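Local coordinates for protein Fdc1 (Candida dubliniensis, PDB 4ZAD) that decarboxylates alpha,beta-unsaturated aromatic acids with a prenylated FMN cofactor, probably turning ferulic, p-coumaric and cinnamic acids into the corresponding vinyl products, at residues 414-419 / 429-434; 27-30 / 34-37. All blocks are in the same frame, centred on the assembly; numbering follows the deposited sequence.

Contact 1: residues 414-419 / 429-434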
loop_
_atom_site.group_PDB
_atom_site.type_symbol
_atom_site.label_atom_id
_atom_site.label_comp_id
_atom_site.label_asym_id
_atom_site.label_seq_id
_atom_site.Cartn_x
_atom_site.Cartn_y
_atom_site.Cartn_z
ATOM N N ILE A 414 0.091 9.582 10.986
ATOM C CA ILE A 414 0.053 10.133 9.665
ATOM C C ILE A 414 -1.056 11.146 9.573
ATOM O O ILE A 414 -2.198 10.813 9.674
ATOM C CB ILE A 414 -0.172 9.046 8.684
ATOM C CG1 ILE A 414 1.082 8.147 8.641
ATOM C CG2 ILE A 414 -0.454 9.639 7.328
ATOM C CD1 ILE A 414 0.983 7.030 7.663
ATOM N N LEU A 415 -0.720 12.415 9.477
ATOM C CA LEU A 415 -1.738 13.442 9.506
ATOM C C LEU A 415 -2.101 13.745 8.061
ATOM O O LEU A 415 -1.228 14.029 7.265
ATOM C CB LEU A 415 -1.218 14.667 10.213
ATOM C CG LEU A 415 -0.697 14.435 11.648
ATOM C CD1 LEU A 415 -0.026 15.764 12.193
ATOM C CD2 LEU A 415 -1.721 13.938 12.612
ATOM N N VAL A 416 -3.383 13.635 7.731
ATOM C CA VAL A 416 -3.843 13.863 6.394
ATOM C C VAL A 416 -5.132 14.685 6.380
ATOM O O VAL A 416 -5.901 14.667 7.333
ATOM C CB VAL A 416 -4.029 12.530 5.646
ATOM C CG1 VAL A 416 -5.132 11.656 6.281
ATOM C CG2 VAL A 416 -4.316 12.826 4.197
ATOM N N GLY A 417 -5.355 15.422 5.302
ATOM C CA GLY A 417 -6.557 16.232 5.157
ATOM C C GLY A 417 -7.754 15.385 4.800
ATOM O O GLY A 417 -7.629 14.190 4.520
ATOM N N ASP A 418 -8.916 16.018 4.780
ATOM C CA ASP A 418 -10.184 15.325 4.900
ATOM C C ASP A 418 -10.748 14.896 3.551
ATOM O O ASP A 418 -11.912 14.560 3.475
ATOM C CB ASP A 418 -11.196 16.240 5.639
ATOM C CG ASP A 418 -11.477 17.537 4.861
ATOM O OD1 ASP A 418 -12.303 17.478 3.925
ATOM O OD2 ASP A 418 -10.802 18.565 5.112
ATOM N N ASP A 419 -9.932 14.914 2.495
ATOM C CA ASP A 419 -10.325 14.390 1.157
ATOM C C ASP A 419 -10.059 12.867 1.071
ATOM O O ASP A 419 -10.520 12.183 0.160
ATOM C CB ASP A 419 -9.553 15.131 0.047
ATOM C CG ASP A 419 -8.023 14.977 0.184
ATOM O OD1 ASP A 419 -7.481 15.278 1.301
ATOM O OD2 ASP A 419 -7.370 14.552 -0.831
ATOM N N ILE A 429 -2.297 5.439 0.934
ATOM C CA ILE A 429 -0.961 5.338 0.349
ATOM C C ILE A 429 -0.691 6.409 -0.709
ATOM O O ILE A 429 0.417 6.841 -0.845
ATOM C CB ILE A 429 -0.644 3.939 -0.211
ATOM C CG1 ILE A 429 0.857 3.804 -0.486
ATOM C CG2 ILE A 429 -1.395 3.703 -1.553
ATOM C CD1 ILE A 429 1.770 4.189 0.604
ATOM N N TRP A 430 -1.686 6.839 -1.460
ATOM C CA TRP A 430 -1.496 7.973 -2.365
ATOM C C TRP A 430 -1.071 9.195 -1.567
ATOM O O TRP A 430 -0.087 9.832 -1.843
ATOM C CB TRP A 430 -2.791 8.262 -3.118
ATOM C CG TRP A 430 -2.803 9.477 -3.941
ATOM C CD1 TRP A 430 -1.900 9.824 -4.868
ATOM C CD2 TRP A 430 -3.794 10.516 -3.936
ATOM N NE1 TRP A 430 -2.234 11.033 -5.437
ATOM C CE2 TRP A 430 -3.406 11.467 -4.890
ATOM C CE3 TRP A 430 -4.964 10.734 -3.210
ATOM C CZ2 TRP A 430 -4.145 12.600 -5.155
ATOM C CZ3 TRP A 430 -5.714 11.884 -3.471
ATOM C CH2 TRP A 430 -5.312 12.782 -4.438
ATOM N N ALA A 431 -1.819 9.484 -0.528
ATOM C CA ALA A 431 -1.573 10.667 0.251
ATOM C C ALA A 431 -0.222 10.594 0.950
ATOM O O ALA A 431 0.418 11.615 1.171
ATOM C CB ALA A 431 -2.708 10.854 1.243
ATOM N N TYR A 432 0.232 9.402 1.312
ATOM C CA TYR A 432 1.409 9.316 2.180
ATOM C C TYR A 432 2.653 9.545 1.369
ATOM O O TYR A 432 3.616 10.144 1.830
ATOM C CB TYR A 432 1.476 7.959 2.863
ATOM C CG TYR A 432 2.753 7.711 3.666
ATOM C CD1 TYR A 432 2.808 8.016 5.002
ATOM C CD2 TYR A 432 3.884 7.166 3.081
ATOM C CE1 TYR A 432 3.944 7.786 5.754
ATOM C CE2 TYR A 432 5.043 6.935 3.816
ATOM C CZ TYR A 432 5.061 7.247 5.163
ATOM O OH TYR A 432 6.176 7.034 5.942
ATOM N N THR A 433 2.643 9.042 0.146
ATOM C CA THR A 433 3.825 9.120 -0.686
ATOM C C THR A 433 3.883 10.470 -1.395
ATOM O O THR A 433 4.963 10.994 -1.609
ATOM C CB THR A 433 3.873 7.955 -1.663
ATOM O OG1 THR A 433 2.684 7.931 -2.416
ATOM C CG2 THR A 433 3.915 6.658 -0.906
ATOM N N THR A 434 2.734 11.057 -1.716
ATOM C CA THR A 434 2.702 12.306 -2.474
ATOM C C THR A 434 2.614 13.573 -1.636
ATOM O O THR A 434 2.810 14.644 -2.174
ATOM C CB THR A 434 1.551 12.313 -3.568
ATOM O OG1 THR A 434 0.244 12.172 -2.969
ATOM C CG2 THR A 434 1.760 11.209 -4.539
#
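I414 and Y432 make the closest approach between residues 414-419 and 429-434, and that approach is apolar. I414 CD1 lies 3.4 Å from Y432 CD1 and 3.6 Å from Y432 CE1, so the end of the isoleucine meets one side of the phenol ring obliquely, and the two side chains cross at about a right angle. In I414, chi1 of -68° sets CG1 beside the backbone N, and its CD1 makes the closest approach to the ring. Two residues further along the strand, V416 CG2 meets A431 CB at 3.9 Å. The short alanine side chain is consistent with the close spacing here, the CA atoms of V416 and A431 being 7.3 Å apart.

Polar groups gather at D419, in the loop after the strand, and on the helix. D419 OD2 comes within 4.1 Å of W430 CZ3, the carboxylate and indole planes being 72° apart. R435 engages both residues, through a salt bridge with D419 OD2 and a cation-pi interaction with W430. T434 OG1 lies 3.6 Å above the W430 ring plane, near its rim, and donates to W430 O over 2.6 Å from 45° outside the carbonyl plane. That carbonyl also accepts from T434 N. The W430 indole stacks on Y293 of the second subunit and gives its NE1 bond to H291 O there, whereas Y432 OH is hydrogen-bonded to E412.

I414 and V416 face helix 425-434, while the intervening L415 turns to S390 and V393 of helix 386-399. This alternation places the two helices on opposite faces of the mixed sheet, in which strand 412-417 runs parallel to both its neighbours, 369-374 and 470-475.

Contact 2: residues 27-30 / 34-37; sequences TEVD and EVGA
E34 reaches back from the first turn of its helix to D30, where E34 OE1 accepts the backbone N-H of D30 (D30 N to E34 OE1 3.1 Å). The N-H...O angle of 164° makes this bond nearly straight at the donor, yet the donor stands 67° out of the carboxylate plane. In return D30 O accepts the N-H of E34, but only weakly (E34 N to D30 O 3.3 Å). Carbon packing accompanies the exchange: D30 CB lies 3.7 Å from E34 CD, and V29 CG1 touches E34 CB at 3.6 Å and V35 CG2 at 3.9 Å.

The glutamate gets there through chi1 of -54°, which sets CG beside its own backbone N; beyond CG the chain is extended and carries the carboxylate back to the loop. D30 is positioned in turn by its OD1, which takes the N-H of N32 in the manner of an Asx turn. V29 is held by backbone bonds with N54 and K56, and both valines rest on F52 of strand 49-52. Y511 of the second subunit packs against V29 and E34.

Because E34 is buried, the D30 N-H bond matters as a partner for its carboxylate. K503 of the second subunit makes a long, weak ion pair with E34 OE2, and D30 OD2, 4.9 Å from E34 OE2, would be expected to raise the cost of a second negative charge.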
loop_
_atom_site.group_PDB
_atom_site.type_symbol
_atom_site.label_atom_id
_atom_site.label_comp_id
_atom_site.label_asym_id
_atom_site.label_seq_id
_atom_site.Cartn_x
_atom_site.Cartn_y
_atom_site.Cartn_z
ATOM N N THR A 27 -13.287 -33.552 8.335
ATOM C CA THR A 27 -12.063 -34.313 8.007
ATOM C C THR A 27 -10.964 -34.150 9.056
ATOM O O THR A 27 -10.630 -33.032 9.477
ATOM C CB THR A 27 -11.454 -33.814 6.683
ATOM O OG1 THR A 27 -12.484 -33.755 5.703
ATOM C CG2 THR A 27 -10.324 -34.713 6.226
ATOM N N GLU A 28 -10.342 -35.246 9.448
ATOM C CA GLU A 28 -9.315 -35.129 10.465
ATOM C C GLU A 28 -8.232 -34.145 10.021
ATOM O O GLU A 28 -7.658 -34.267 8.932
ATOM C CB GLU A 28 -8.700 -36.473 10.830
ATOM C CG GLU A 28 -7.810 -36.356 12.058
ATOM C CD GLU A 28 -7.018 -37.629 12.344
ATOM O OE1 GLU A 28 -7.621 -38.566 12.922
ATOM O OE2 GLU A 28 -5.796 -37.658 12.005
ATOM N N VAL A 29 -7.970 -33.166 10.885
ATOM C CA VAL A 29 -6.909 -32.163 10.698
ATOM C C VAL A 29 -5.997 -32.223 11.910
ATOM O O VAL A 29 -6.465 -32.433 13.034
ATOM C CB VAL A 29 -7.525 -30.749 10.567
ATOM C CG1 VAL A 29 -6.438 -29.670 10.458
ATOM C CG2 VAL A 29 -8.492 -30.726 9.381
ATOM N N ASP A 30 -4.696 -32.066 11.663
ATOM C CA ASP A 30 -3.657 -32.265 12.692
ATOM C C ASP A 30 -3.389 -30.934 13.347
ATOM O O ASP A 30 -3.152 -29.955 12.656
ATOM C CB ASP A 30 -2.358 -32.839 12.077
ATOM C CG ASP A 30 -1.344 -33.337 13.135
ATOM O OD1 ASP A 30 -1.574 -33.210 14.344
ATOM O OD2 ASP A 30 -0.276 -33.863 12.763
ATOM N N GLU A 34 -1.388 -27.898 10.720
ATOM C CA GLU A 34 -2.411 -27.818 9.651
ATOM C C GLU A 34 -3.530 -26.868 10.030
ATOM O O GLU A 34 -4.203 -26.286 9.165
ATOM C CB GLU A 34 -3.023 -29.211 9.338
ATOM C CG GLU A 34 -2.002 -30.305 8.994
ATOM C CD GLU A 34 -2.628 -31.667 8.613
ATOM O OE1 GLU A 34 -3.870 -31.820 8.666
ATOM O OE2 GLU A 34 -1.836 -32.589 8.269
ATOM N N VAL A 35 -3.790 -26.759 11.327
ATOM C CA VAL A 35 -4.845 -25.892 11.773
ATOM C C VAL A 35 -4.425 -24.484 11.373
ATOM O O VAL A 35 -5.196 -23.745 10.798
ATOM C CB VAL A 35 -5.092 -26.033 13.288
ATOM C CG1 VAL A 35 -5.952 -24.925 13.804
ATOM C CG2 VAL A 35 -5.747 -27.368 13.582
ATOM N N GLY A 36 -3.160 -24.165 11.614
ATOM C CA GLY A 36 -2.605 -22.887 11.235
ATOM C C GLY A 36 -2.538 -22.616 9.739
ATOM O O GLY A 36 -2.769 -21.487 9.307
ATOM N N ALA A 37 -2.193 -23.620 8.940
ATOM C CA ALA A 37 -2.211 -23.431 7.480
ATOM C C ALA A 37 -3.617 -23.127 7.053
ATOM O O ALA A 37 -3.828 -22.186 6.300
ATOM C CB ALA A 37 -1.708 -24.634 6.734
#

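How the contacts relate
Both contacts are largely buried and both adjoin the second subunit, but they belong to different sequence-family domains and have no helix or strand in common. The centres of contact 1 and contact 2 are about 42 Å apart, and the nearest atoms of contact 1 and contact 2 about 27 Å apart. Contact 1 joins a strand to the face of a helix in the C-terminal carboxy-lyase domain, and what passes between its segments is mainly side-chain carbon. Contact 2, in the N-terminal domain, joins a loop to the start of the helix it leads into, and uses main-chain N-H and carbonyl groups as well as a carboxylate. Both hydrogen-bond to the second subunit; contact 1 adds aromatic stacking, contact 2 tyrosine packing and a weak ion pair.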